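Local coordinates for argonaute (Methanocaldococcus jannaschii, PDB 5G5S), which uses short single-stranded DNA guides to recognise and cut complementary DNA targets, and may thereby defend its archaeal host against invading genetic elements, at residues Y260-D265 / G632-K637; M307-T312 / G622-H627; D377-M382 / N402-F407; E418-F423 / F452-I457. All coordinates share one frame; numbering follows the deposited sequence.

Contact 1 of 4, residues Y260-D265 / G632-K637; sequences YMDELD and GSNPVK
Asn634 and Asp262 alone join residues 632-637 to 260-265, side chain to side chain. Along the later segment, Ser633 points away from the turn, and its side chain touches Leu625, while its backbone N bonds Asn280. Asn634 then points its side chain at the turn opposite. Its ND2 donates to Asp262 OD2 at 3.2 Å, with an N-H...O angle of 148°; the acceptor lies almost in the amide plane and is met on its anti lone pair. The two side chains run nearly perpendicular, their amide and carboxylate planes 58° apart. Asp262 lies within the type I turn Tyr260-Glu263, its CG between the backbone N and the carbonyl carbon (chi1 51°). Past Asn634, Pro635 O accepts from Arg681 and Asn603, and Val636 opens strand 636-645. Asp262 OD2 also forms a salt bridge with Arg158, so one carboxylate oxygen is shared between a cation and a neutral amide: a polar surface link between a turn close to the guide-contacting His159 and the end of the segment that binds the guide's 5' phosphate end.

Contact 2 of 4, residues M307-T312 / G622-H627; sequences MKFNNT and GIFLPH
The rings of Phe309 and Phe624 meet in a geometry that is neither a parallel stack nor edge-to-face: their planes are inclined at 47° and their centroids are 5.5 Å apart. Contact falls on the outer part of one ring and one flank of the other. Phe309 CZ comes to 3.7 Å from Phe624 CD1, and Phe309 CE2 lies 3.9 Å from Phe624 CE1, so two neighbouring carbons on each ring carry the interaction. The side chains cross at about a right angle. Phe309 starts out toward the other segment, whereas Phe624 first leaves its strand to one side and meets Phe309 with the CD1-CE1 side of its ring, CG lying anti to the backbone N (chi1 -169°). Both residues are buried, and the interaction is purely apolar. Residues 307-312 leave the end of strand 302-308, and residues 622-627 finish strand 621-625; strand 614-618 lies between these two in the sheet, so the aromatic pair reaches past the intervening strand. Helix 656-666 packs against Phe309, through Met659 and the Tyr663 ring, while Val636 and Leu638 of neighbouring strand 636-645 pack against Phe624.

Contact 3 of 4, residues D377-M382 / N402-F407; sequences DKVNKM and NRWKYF
Trp404 and Val379 extend toward each other from opposite directions, the indole from its strand and the valine from helix 372-390, and meet through the six-membered part of the indole. Trp404 CH2 is 3.8 Å from Val379 CB, and Val379 CG1 lies equally near the same ring carbon, also 3.8 Å from Trp404 CH2. CG1 is brought there by its position anti to the backbone N (chi1 171°). Asn380, the next residue on the helix, arrives from another quarter: its OD1 lies in the plane of the indole, at the ring edge, 3.8 Å from Trp404 CZ2. The amide itself stands steeply to the ring, with 77° between the planes. This is an edge contact and not a hydrogen bond; Asn380 OD1 accepts instead from the hydroxyl of Tyr400, whose ring in turn meets Trp404 almost perpendicularly. On the sheet side Trp404 rests on Ile362 and Ile364, and Val379 continues onto Leu431 and Ile433. Such packing of a helix onto the strand that follows it belongs to a beta-alpha-beta crossover, here strand 357-365, helix 372-390 and strand 397-407 at the edge of the parallel sheet of the Mid domain.

Contact 4 of 4, residues E418-F423 / F452-I457; sequences EIKSEF and FDLKII
Flat groups stay at the margin of this aliphatic contact between Leu454 and the pair Ile419 and Lys420: the Phe423 ring has Lys420 O over the centre of one face, 3.8 Å above its plane, and the Phe452 ring stacks on Tyr713, elsewhere in the chain. Across the contact, one methyl does most of the touching. Leu454 CD2 rests against the backbone at Lys420 of helix 412-420, 3.5 Å from Lys420 N and 3.8 Å from Lys420 CB. The same methyl abuts the flank of Ile419, with Leu454 CD2 to Ile419 CG2 also 3.8 Å; the two side chains cross at about a right angle. Ile419 CG2, anti to its own nitrogen, faces the other segment and also approaches Ile456 CG1 more loosely, at 4.4 Å. Leu454 occupies a type I turn whose exit is a Schellman motif: Lys455, with positive phi (66°), bonds through its N to Phe452 O at 2.9 Å, and Ile456 N bonds back to Leu451 O, ending helix 442-452 and leading into strand 456-462. Ile419 also packs on Tyr361 and Lys405, and Ile456 on Cys428 and Ala430, joining the helix to the parallel sheet. Lys420 contributes its backbone and CB, so cohesion here comes from dispersion and the burial of apolar surface, not from charge or hydrogen bonding between the two segments.

In the fold
Contacts 1 and 2 form one group and contacts 3 and 4 another. The first two, with centres 17 Å apart, meet where neighbouring antiparallel strands 621-625 and 636-645 pair in the large mixed sheet that carries PIWI strands; Val636 N lies 2.8 Å from Phe624 O. The other two, 18 Å apart, share the four-stranded parallel sheet of the Mid domain, and Lys405 of contact 3 packs on Ile419 of contact 4. Contact centres of one group lie about 37 to 43 Å from those of the other. Contacts 3 and 4 follow each other along the chain, within the span bridged by contact 2, itself within that of contact 1. The long-range pair joins segments preceding the Mid domain to PIWI elements; the other packs helices and a helix-ending turn at the Mid-domain sheet.

Contact 1 of 4, residues Y260-D265 / G632-K637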
loop_
_atom_site.group_PDB
_atom_site.type_symbol
_atom_site.label_atom_id
_atom_site.label_comp_id
_atom_site.label_asym_id
_atom_site.label_seq_id
_atom_site.Cartn_x
_atom_site.Cartn_y
_atom_site.Cartn_z
ATOM N N TYR A 260 10.554 -2.467 -7.897
ATOM C CA TYR A 260 10.459 -3.897 -8.160
ATOM C C TYR A 260 9.603 -4.089 -9.390
ATOM O O TYR A 260 8.607 -3.378 -9.560
ATOM C CB TYR A 260 9.888 -4.653 -6.950
ATOM C CG TYR A 260 10.687 -4.421 -5.688
ATOM C CD1 TYR A 260 11.914 -5.046 -5.492
ATOM C CD2 TYR A 260 10.242 -3.537 -4.712
ATOM C CE1 TYR A 260 12.682 -4.792 -4.356
ATOM C CE2 TYR A 260 10.992 -3.287 -3.563
ATOM C CZ TYR A 260 12.214 -3.917 -3.390
ATOM O OH TYR A 260 12.959 -3.674 -2.259
ATOM N N MET A 261 10.011 -5.032 -10.264
ATOM C CA MET A 261 9.309 -5.390 -11.504
ATOM C C MET A 261 7.912 -5.939 -11.220
ATOM O O MET A 261 7.015 -5.757 -12.041
ATOM C CB MET A 261 10.124 -6.397 -12.342
ATOM C CG MET A 261 11.465 -5.857 -12.846
ATOM S SD MET A 261 11.402 -4.351 -13.858
ATOM C CE MET A 261 10.690 -4.990 -15.369
ATOM N N ASP A 262 7.735 -6.599 -10.052
ATOM C CA ASP A 262 6.475 -7.183 -9.572
ATOM C C ASP A 262 5.586 -6.163 -8.837
ATOM O O ASP A 262 4.436 -6.474 -8.508
ATOM C CB ASP A 262 6.737 -8.435 -8.710
ATOM C CG ASP A 262 7.753 -8.258 -7.592
ATOM O OD1 ASP A 262 8.882 -7.782 -7.877
ATOM O OD2 ASP A 262 7.459 -8.681 -6.453
ATOM N N GLU A 263 6.113 -4.942 -8.601
ATOM C CA GLU A 263 5.393 -3.831 -7.968
ATOM C C GLU A 263 4.796 -2.903 -9.037
ATOM O O GLU A 263 4.014 -2.009 -8.706
ATOM C CB GLU A 263 6.314 -3.046 -7.017
ATOM N N LEU A 264 5.159 -3.127 -10.317
ATOM C CA LEU A 264 4.678 -2.354 -11.462
ATOM C C LEU A 264 3.235 -2.695 -11.788
ATOM O O LEU A 264 2.798 -3.830 -11.571
ATOM C CB LEU A 264 5.554 -2.603 -12.703
ATOM C CG LEU A 264 6.929 -1.937 -12.731
ATOM C CD1 LEU A 264 7.828 -2.604 -13.756
ATOM C CD2 LEU A 264 6.820 -0.445 -13.019
ATOM N N ASP A 265 2.522 -1.727 -12.349
ATOM C CA ASP A 265 1.133 -1.922 -12.725
ATOM C C ASP A 265 1.029 -2.814 -13.955
ATOM O O ASP A 265 1.970 -2.945 -14.732
ATOM C CB ASP A 265 0.452 -0.578 -12.981
ATOM N N GLY A 632 1.009 -12.324 -13.258
ATOM C CA GLY A 632 1.287 -12.895 -11.957
ATOM C C GLY A 632 0.892 -11.956 -10.836
ATOM O O GLY A 632 1.019 -10.747 -10.960
ATOM N N SER A 633 0.399 -12.518 -9.740
ATOM C CA SER A 633 -0.021 -11.727 -8.595
ATOM C C SER A 633 0.618 -12.219 -7.307
ATOM O O SER A 633 0.873 -13.402 -7.139
ATOM C CB SER A 633 -1.535 -11.767 -8.460
ATOM O OG SER A 633 -1.976 -13.098 -8.317
ATOM N N ASN A 634 0.886 -11.294 -6.398
ATOM C CA ASN A 634 1.492 -11.635 -5.126
ATOM C C ASN A 634 0.448 -11.688 -4.032
ATOM O O ASN A 634 -0.445 -10.852 -3.983
ATOM C CB ASN A 634 2.529 -10.587 -4.747
ATOM C CG ASN A 634 3.735 -10.610 -5.647
ATOM O OD1 ASN A 634 3.887 -11.502 -6.470
ATOM N ND2 ASN A 634 4.605 -9.629 -5.490
ATOM N N PRO A 635 0.552 -12.670 -3.148
ATOM C CA PRO A 635 -0.391 -12.757 -2.022
ATOM C C PRO A 635 -0.135 -11.685 -0.950
ATOM O O PRO A 635 0.924 -11.045 -0.918
ATOM C CB PRO A 635 -0.181 -14.178 -1.488
ATOM C CG PRO A 635 1.193 -14.520 -1.873
ATOM C CD PRO A 635 1.505 -13.797 -3.146
ATOM N N VAL A 636 -1.139 -11.484 -0.092
ATOM C CA VAL A 636 -1.112 -10.561 1.036
ATOM C C VAL A 636 -0.930 -11.422 2.287
ATOM O O VAL A 636 -1.609 -12.440 2.438
ATOM C CB VAL A 636 -2.416 -9.709 1.112
ATOM C CG1 VAL A 636 -2.384 -8.757 2.299
ATOM C CG2 VAL A 636 -2.664 -8.941 -0.189
ATOM N N LYS A 637 -0.005 -11.024 3.170
ATOM C CA LYS A 637 0.225 -11.734 4.425
ATOM C C LYS A 637 -0.580 -11.092 5.561
ATOM O O LYS A 637 -0.558 -9.872 5.726
ATOM C CB LYS A 637 1.712 -11.766 4.776
ATOM C CG LYS A 637 2.040 -12.680 5.956
ATOM C CD LYS A 637 3.526 -12.685 6.303
ATOM C CE LYS A 637 3.991 -11.427 6.991
ATOM N NZ LYS A 637 5.408 -11.547 7.418
#

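Contact 2 of 4, residues M307-T312 / G622-H627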
loop_
_atom_site.group_PDB
_atom_site.type_symbol
_atom_site.label_atom_id
_atom_site.label_comp_id
_atom_site.label_asym_id
_atom_site.label_seq_id
_atom_site.Cartn_x
_atom_site.Cartn_y
_atom_site.Cartn_z
ATOM N N MET A 307 -9.113 -22.311 1.437
ATOM C CA MET A 307 -10.551 -22.064 1.482
ATOM C C MET A 307 -10.852 -21.113 0.294
ATOM O O MET A 307 -9.961 -20.382 -0.161
ATOM C CB MET A 307 -10.967 -21.389 2.826
ATOM C CG MET A 307 -10.656 -19.883 2.875
ATOM S SD MET A 307 -11.259 -18.920 4.283
ATOM C CE MET A 307 -12.912 -18.630 3.800
ATOM N N LYS A 308 -12.099 -21.109 -0.183
ATOM C CA LYS A 308 -12.518 -20.186 -1.232
ATOM C C LYS A 308 -13.493 -19.209 -0.583
ATOM O O LYS A 308 -14.378 -19.637 0.158
ATOM C CB LYS A 308 -13.144 -20.919 -2.431
ATOM C CG LYS A 308 -13.167 -20.043 -3.689
ATOM C CD LYS A 308 -13.198 -20.861 -4.973
ATOM C CE LYS A 308 -11.917 -20.769 -5.773
ATOM N NZ LYS A 308 -11.773 -19.459 -6.455
ATOM N N PHE A 309 -13.296 -17.900 -0.790
ATOM C CA PHE A 309 -14.167 -16.907 -0.177
ATOM C C PHE A 309 -15.529 -16.837 -0.851
ATOM O O PHE A 309 -15.645 -17.098 -2.046
ATOM C CB PHE A 309 -13.503 -15.517 -0.171
ATOM C CG PHE A 309 -12.127 -15.439 0.443
ATOM C CD1 PHE A 309 -11.897 -15.890 1.739
ATOM C CD2 PHE A 309 -11.075 -14.845 -0.243
ATOM C CE1 PHE A 309 -10.627 -15.805 2.309
ATOM C CE2 PHE A 309 -9.808 -14.743 0.332
ATOM C CZ PHE A 309 -9.591 -15.224 1.607
ATOM N N ASN A 310 -16.564 -16.484 -0.086
ATOM C CA ASN A 310 -17.900 -16.326 -0.654
ATOM C C ASN A 310 -17.974 -15.005 -1.385
ATOM O O ASN A 310 -17.337 -14.032 -0.963
ATOM C CB ASN A 310 -18.964 -16.372 0.441
ATOM C CG ASN A 310 -18.979 -17.661 1.215
ATOM O OD1 ASN A 310 -18.840 -18.758 0.654
ATOM N ND2 ASN A 310 -19.144 -17.548 2.521
ATOM N N ASN A 311 -18.731 -14.965 -2.482
ATOM C CA ASN A 311 -18.909 -13.750 -3.265
ATOM C C ASN A 311 -20.015 -12.954 -2.577
ATOM O O ASN A 311 -21.190 -13.060 -2.932
ATOM C CB ASN A 311 -19.248 -14.099 -4.719
ATOM C CG ASN A 311 -19.307 -12.906 -5.639
ATOM O OD1 ASN A 311 -18.499 -11.974 -5.547
ATOM N ND2 ASN A 311 -20.242 -12.940 -6.578
ATOM N N THR A 312 -19.637 -12.232 -1.519
ATOM C CA THR A 312 -20.552 -11.474 -0.670
ATOM C C THR A 312 -21.375 -10.462 -1.467
ATOM O O THR A 312 -20.818 -9.740 -2.289
ATOM C CB THR A 312 -19.807 -10.951 0.567
ATOM O OG1 THR A 312 -19.300 -12.081 1.285
ATOM C CG2 THR A 312 -20.680 -10.099 1.497
ATOM N N GLY A 622 -1.680 -15.785 7.708
ATOM C CA GLY A 622 -2.758 -15.859 6.744
ATOM C C GLY A 622 -2.201 -15.522 5.380
ATOM O O GLY A 622 -1.458 -14.549 5.235
ATOM N N ILE A 623 -2.470 -16.377 4.395
ATOM C CA ILE A 623 -2.042 -16.179 3.010
ATOM C C ILE A 623 -3.329 -15.871 2.240
ATOM O O ILE A 623 -4.170 -16.744 2.027
ATOM C CB ILE A 623 -1.213 -17.360 2.428
ATOM C CG1 ILE A 623 0.009 -17.691 3.321
ATOM C CG2 ILE A 623 -0.785 -17.060 0.978
ATOM C CD1 ILE A 623 0.724 -19.010 2.916
ATOM N N PHE A 624 -3.468 -14.597 1.874
ATOM C CA PHE A 624 -4.628 -13.959 1.271
ATOM C C PHE A 624 -4.389 -13.635 -0.219
ATOM O O PHE A 624 -3.480 -12.873 -0.546
ATOM C CB PHE A 624 -4.895 -12.697 2.128
ATOM C CG PHE A 624 -6.174 -11.920 1.950
ATOM C CD1 PHE A 624 -7.369 -12.384 2.487
ATOM C CD2 PHE A 624 -6.167 -10.668 1.338
ATOM C CE1 PHE A 624 -8.549 -11.648 2.342
ATOM C CE2 PHE A 624 -7.344 -9.933 1.200
ATOM C CZ PHE A 624 -8.530 -10.435 1.686
ATOM N N LEU A 625 -5.187 -14.253 -1.124
ATOM C CA LEU A 625 -5.087 -14.027 -2.568
ATOM C C LEU A 625 -6.498 -13.661 -3.122
ATOM O O LEU A 625 -7.229 -14.528 -3.631
ATOM C CB LEU A 625 -4.441 -15.242 -3.258
ATOM C CG LEU A 625 -3.911 -15.055 -4.684
ATOM C CD1 LEU A 625 -2.751 -14.054 -4.736
ATOM C CD2 LEU A 625 -3.463 -16.388 -5.271
ATOM N N PRO A 626 -6.912 -12.369 -2.970
ATOM C CA PRO A 626 -8.297 -12.007 -3.304
ATOM C C PRO A 626 -8.705 -11.786 -4.755
ATOM O O PRO A 626 -9.751 -12.269 -5.169
ATOM C CB PRO A 626 -8.545 -10.749 -2.455
ATOM C CG PRO A 626 -7.201 -10.101 -2.353
ATOM C CD PRO A 626 -6.197 -11.231 -2.338
ATOM N N HIS A 627 -7.935 -10.994 -5.485
ATOM C CA HIS A 627 -8.277 -10.494 -6.810
ATOM C C HIS A 627 -7.684 -11.214 -8.009
ATOM O O HIS A 627 -6.573 -11.741 -7.943
ATOM C CB HIS A 627 -7.904 -8.994 -6.854
ATOM C CG HIS A 627 -6.431 -8.732 -6.704
ATOM N ND1 HIS A 627 -5.625 -9.535 -5.904
ATOM C CD2 HIS A 627 -5.663 -7.773 -7.275
ATOM C CE1 HIS A 627 -4.398 -9.055 -6.036
ATOM N NE2 HIS A 627 -4.370 -7.994 -6.851
#

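Contact 3 of 4, residues D377-M382 / N402-F407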
loop_
_atom_site.group_PDB
_atom_site.type_symbol
_atom_site.label_atom_id
_atom_site.label_comp_id
_atom_site.label_asym_id
_atom_site.label_seq_id
_atom_site.Cartn_x
_atom_site.Cartn_y
_atom_site.Cartn_z
ATOM N N ASP A 377 -20.285 13.696 -28.104
ATOM C CA ASP A 377 -21.359 12.699 -28.150
ATOM C C ASP A 377 -21.247 11.593 -27.075
ATOM O O ASP A 377 -22.254 10.960 -26.762
ATOM C CB ASP A 377 -21.489 12.107 -29.567
ATOM C CG ASP A 377 -22.023 13.066 -30.628
ATOM O OD1 ASP A 377 -21.726 14.283 -30.542
ATOM O OD2 ASP A 377 -22.703 12.593 -31.569
ATOM N N LYS A 378 -20.042 11.385 -26.496
ATOM C CA LYS A 378 -19.786 10.401 -25.439
ATOM C C LYS A 378 -20.051 10.987 -24.044
ATOM O O LYS A 378 -20.644 10.311 -23.202
ATOM C CB LYS A 378 -18.352 9.854 -25.533
ATOM C CG LYS A 378 -18.267 8.465 -26.145
ATOM C CD LYS A 378 -18.216 7.367 -25.085
ATOM C CE LYS A 378 -18.295 6.008 -25.730
ATOM N NZ LYS A 378 -18.460 4.931 -24.726
ATOM N N VAL A 379 -19.593 12.237 -23.804
ATOM C CA VAL A 379 -19.770 13.004 -22.561
ATOM C C VAL A 379 -21.275 13.366 -22.399
ATOM O O VAL A 379 -21.807 13.279 -21.292
ATOM C CB VAL A 379 -18.846 14.262 -22.560
ATOM C CG1 VAL A 379 -19.145 15.206 -21.398
ATOM C CG2 VAL A 379 -17.372 13.873 -22.568
ATOM N N ASN A 380 -21.950 13.743 -23.512
ATOM C CA ASN A 380 -23.375 14.099 -23.527
ATOM C C ASN A 380 -24.290 12.896 -23.265
ATOM O O ASN A 380 -25.083 12.948 -22.324
ATOM C CB ASN A 380 -23.764 14.835 -24.815
ATOM C CG ASN A 380 -23.154 16.215 -24.966
ATOM O OD1 ASN A 380 -22.796 16.887 -23.991
ATOM N ND2 ASN A 380 -23.042 16.682 -26.201
ATOM N N LYS A 381 -24.149 11.803 -24.058
ATOM C CA LYS A 381 -24.937 10.569 -23.909
ATOM C C LYS A 381 -24.816 9.955 -22.517
ATOM O O LYS A 381 -25.769 9.339 -22.049
ATOM C CB LYS A 381 -24.569 9.535 -24.982
ATOM N N MET A 382 -23.663 10.128 -21.850
ATOM C CA MET A 382 -23.460 9.616 -20.497
ATOM C C MET A 382 -24.137 10.515 -19.450
ATOM O O MET A 382 -24.874 10.009 -18.601
ATOM C CB MET A 382 -21.965 9.440 -20.184
ATOM C CG MET A 382 -21.692 9.195 -18.699
ATOM S SD MET A 382 -19.968 9.256 -18.199
ATOM C CE MET A 382 -19.606 10.960 -18.464
ATOM N N ASN A 402 -21.084 25.439 -21.544
ATOM C CA ASN A 402 -20.038 26.404 -21.913
ATOM C C ASN A 402 -18.688 26.250 -21.201
ATOM O O ASN A 402 -17.769 27.034 -21.460
ATOM C CB ASN A 402 -20.561 27.852 -21.862
ATOM C CG ASN A 402 -21.825 28.032 -22.648
ATOM O OD1 ASN A 402 -22.920 28.122 -22.087
ATOM N ND2 ASN A 402 -21.707 27.995 -23.967
ATOM N N ARG A 403 -18.557 25.223 -20.338
ATOM C CA ARG A 403 -17.334 24.932 -19.588
ATOM C C ARG A 403 -16.483 23.818 -20.230
ATOM O O ARG A 403 -15.844 23.030 -19.528
ATOM C CB ARG A 403 -17.636 24.681 -18.102
ATOM C CG ARG A 403 -17.974 25.945 -17.329
ATOM C CD ARG A 403 -18.492 25.634 -15.946
ATOM N NE ARG A 403 -19.505 26.601 -15.524
ATOM C CZ ARG A 403 -20.816 26.386 -15.570
ATOM N NH1 ARG A 403 -21.292 25.220 -15.992
ATOM N NH2 ARG A 403 -21.662 27.324 -15.166
ATOM N N TRP A 404 -16.471 23.787 -21.580
ATOM C CA TRP A 404 -15.674 22.887 -22.413
ATOM C C TRP A 404 -14.397 23.662 -22.704
ATOM O O TRP A 404 -14.457 24.750 -23.287
ATOM C CB TRP A 404 -16.396 22.568 -23.738
ATOM C CG TRP A 404 -17.596 21.684 -23.599
ATOM C CD1 TRP A 404 -18.860 22.068 -23.262
ATOM C CD2 TRP A 404 -17.660 20.278 -23.869
ATOM N NE1 TRP A 404 -19.701 20.978 -23.260
ATOM C CE2 TRP A 404 -18.989 19.864 -23.631
ATOM C CE3 TRP A 404 -16.720 19.319 -24.286
ATOM C CZ2 TRP A 404 -19.403 18.535 -23.798
ATOM C CZ3 TRP A 404 -17.130 18.003 -24.443
ATOM C CH2 TRP A 404 -18.453 17.620 -24.194
ATOM N N LYS A 405 -13.252 23.136 -22.262
ATOM C CA LYS A 405 -11.959 23.795 -22.416
ATOM C C LYS A 405 -10.865 22.834 -22.875
ATOM O O LYS A 405 -10.843 21.668 -22.459
ATOM C CB LYS A 405 -11.536 24.441 -21.079
ATOM C CG LYS A 405 -12.281 25.722 -20.715
ATOM C CD LYS A 405 -11.913 26.214 -19.316
ATOM C CE LYS A 405 -12.063 27.714 -19.132
ATOM N NZ LYS A 405 -13.482 28.174 -19.176
ATOM N N TYR A 406 -9.925 23.345 -23.688
ATOM C CA TYR A 406 -8.764 22.586 -24.150
ATOM C C TYR A 406 -7.558 22.892 -23.266
ATOM O O TYR A 406 -7.449 24.004 -22.742
ATOM C CB TYR A 406 -8.422 22.902 -25.610
ATOM C CG TYR A 406 -9.309 22.228 -26.633
ATOM C CD1 TYR A 406 -9.250 20.851 -26.838
ATOM C CD2 TYR A 406 -10.131 22.976 -27.472
ATOM C CE1 TYR A 406 -10.042 20.228 -27.802
ATOM C CE2 TYR A 406 -10.915 22.367 -28.450
ATOM C CZ TYR A 406 -10.872 20.991 -28.607
ATOM O OH TYR A 406 -11.644 20.389 -29.572
ATOM N N PHE A 407 -6.654 21.907 -23.107
ATOM C CA PHE A 407 -5.434 22.053 -22.315
ATOM C C PHE A 407 -4.261 21.270 -22.926
ATOM O O PHE A 407 -4.470 20.334 -23.705
ATOM C CB PHE A 407 -5.673 21.624 -20.842
ATOM C CG PHE A 407 -5.770 20.134 -20.587
ATOM C CD1 PHE A 407 -6.991 19.478 -20.657
ATOM C CD2 PHE A 407 -4.638 19.391 -20.265
ATOM C CE1 PHE A 407 -7.078 18.101 -20.423
ATOM C CE2 PHE A 407 -4.722 18.011 -20.051
ATOM C CZ PHE A 407 -5.943 17.376 -20.127
#

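Contact 4 of 4, residues E418-F423 / F452-I457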
loop_
_atom_site.group_PDB
_atom_site.type_symbol
_atom_site.label_atom_id
_atom_site.label_comp_id
_atom_site.label_asym_id
_atom_site.label_seq_id
_atom_site.Cartn_x
_atom_site.Cartn_y
_atom_site.Cartn_z
ATOM N N GLU A 418 -6.687 30.054 -16.147
ATOM C CA GLU A 418 -7.933 30.269 -16.885
ATOM C C GLU A 418 -9.154 29.902 -16.016
ATOM O O GLU A 418 -10.163 30.608 -16.068
ATOM C CB GLU A 418 -7.918 29.441 -18.180
ATOM C CG GLU A 418 -8.886 29.914 -19.250
ATOM C CD GLU A 418 -8.733 29.232 -20.598
ATOM O OE1 GLU A 418 -7.580 29.047 -21.050
ATOM O OE2 GLU A 418 -9.771 28.919 -21.223
ATOM N N ILE A 419 -9.057 28.798 -15.224
ATOM C CA ILE A 419 -10.122 28.309 -14.332
ATOM C C ILE A 419 -10.266 29.219 -13.099
ATOM O O ILE A 419 -11.394 29.574 -12.746
ATOM C CB ILE A 419 -9.916 26.816 -13.905
ATOM C CG1 ILE A 419 -9.596 25.864 -15.093
ATOM C CG2 ILE A 419 -11.072 26.295 -13.023
ATOM C CD1 ILE A 419 -10.771 25.290 -15.913
ATOM N N LYS A 420 -9.126 29.556 -12.434
ATOM C CA LYS A 420 -9.033 30.388 -11.221
ATOM C C LYS A 420 -9.704 31.754 -11.370
ATOM O O LYS A 420 -10.267 32.265 -10.397
ATOM C CB LYS A 420 -7.567 30.529 -10.762
ATOM C CG LYS A 420 -7.397 31.052 -9.336
ATOM C CD LYS A 420 -6.009 30.759 -8.776
ATOM C CE LYS A 420 -5.672 31.607 -7.568
ATOM N NZ LYS A 420 -6.523 31.296 -6.386
ATOM N N SER A 421 -9.683 32.310 -12.604
ATOM C CA SER A 421 -10.302 33.583 -12.985
ATOM C C SER A 421 -11.804 33.597 -12.651
ATOM O O SER A 421 -12.376 34.673 -12.425
ATOM C CB SER A 421 -10.083 33.853 -14.470
ATOM O OG SER A 421 -8.705 33.809 -14.803
ATOM N N GLU A 422 -12.425 32.393 -12.610
ATOM C CA GLU A 422 -13.816 32.171 -12.233
ATOM C C GLU A 422 -13.823 31.753 -10.757
ATOM O O GLU A 422 -13.431 30.633 -10.425
ATOM C CB GLU A 422 -14.465 31.101 -13.129
ATOM N N PHE A 423 -14.194 32.694 -9.869
ATOM C CA PHE A 423 -14.240 32.488 -8.421
ATOM C C PHE A 423 -15.551 31.817 -8.019
ATOM O O PHE A 423 -16.593 32.478 -7.936
ATOM C CB PHE A 423 -14.031 33.818 -7.667
ATOM C CG PHE A 423 -12.618 34.348 -7.726
ATOM C CD1 PHE A 423 -11.681 33.986 -6.767
ATOM C CD2 PHE A 423 -12.228 35.222 -8.735
ATOM C CE1 PHE A 423 -10.374 34.479 -6.821
ATOM C CE2 PHE A 423 -10.920 35.715 -8.788
ATOM C CZ PHE A 423 -10.001 35.340 -7.830
ATOM N N PHE A 452 -8.070 20.668 -7.570
ATOM C CA PHE A 452 -8.649 20.553 -6.227
ATOM C C PHE A 452 -8.301 21.732 -5.293
ATOM O O PHE A 452 -9.097 22.064 -4.410
ATOM C CB PHE A 452 -8.345 19.193 -5.579
ATOM C CG PHE A 452 -9.044 19.033 -4.252
ATOM C CD1 PHE A 452 -10.408 18.771 -4.196
ATOM C CD2 PHE A 452 -8.365 19.257 -3.057
ATOM C CE1 PHE A 452 -11.070 18.702 -2.971
ATOM C CE2 PHE A 452 -9.038 19.234 -1.836
ATOM C CZ PHE A 452 -10.381 18.937 -1.798
ATOM N N ASP A 453 -7.130 22.368 -5.498
ATOM C CA ASP A 453 -6.702 23.544 -4.741
ATOM C C ASP A 453 -7.671 24.720 -4.988
ATOM O O ASP A 453 -7.765 25.625 -4.158
ATOM C CB ASP A 453 -5.277 23.952 -5.148
ATOM C CG ASP A 453 -4.158 23.278 -4.377
ATOM O OD1 ASP A 453 -4.451 22.620 -3.348
ATOM O OD2 ASP A 453 -2.983 23.459 -4.764
ATOM N N LEU A 454 -8.388 24.669 -6.132
ATOM C CA LEU A 454 -9.413 25.600 -6.623
ATOM C C LEU A 454 -10.838 25.054 -6.296
ATOM O O LEU A 454 -11.820 25.548 -6.850
ATOM C CB LEU A 454 -9.255 25.710 -8.161
ATOM C CG LEU A 454 -8.386 26.823 -8.755
ATOM C CD1 LEU A 454 -6.897 26.599 -8.495
ATOM C CD2 LEU A 454 -8.579 26.882 -10.241
ATOM N N LYS A 455 -10.935 24.019 -5.419
ATOM C CA LYS A 455 -12.175 23.334 -5.002
ATOM C C LYS A 455 -12.887 22.547 -6.141
ATOM O O LYS A 455 -14.092 22.281 -6.054
ATOM C CB LYS A 455 -13.132 24.274 -4.231
ATOM N N ILE A 456 -12.131 22.155 -7.188
ATOM C CA ILE A 456 -12.661 21.399 -8.328
ATOM C C ILE A 456 -12.266 19.927 -8.191
ATOM O O ILE A 456 -11.090 19.590 -8.341
ATOM C CB ILE A 456 -12.237 21.968 -9.732
ATOM C CG1 ILE A 456 -12.066 23.521 -9.799
ATOM C CG2 ILE A 456 -13.078 21.398 -10.877
ATOM C CD1 ILE A 456 -13.302 24.413 -9.631
ATOM N N ILE A 457 -13.243 19.054 -7.899
ATOM C CA ILE A 457 -13.022 17.598 -7.816
ATOM C C ILE A 457 -12.958 17.134 -9.280
ATOM O O ILE A 457 -13.699 17.657 -10.111
ATOM C CB ILE A 457 -14.126 16.882 -6.986
ATOM C CG1 ILE A 457 -14.097 17.363 -5.523
ATOM C CG2 ILE A 457 -13.998 15.337 -7.074
ATOM C CD1 ILE A 457 -15.383 17.177 -4.750
#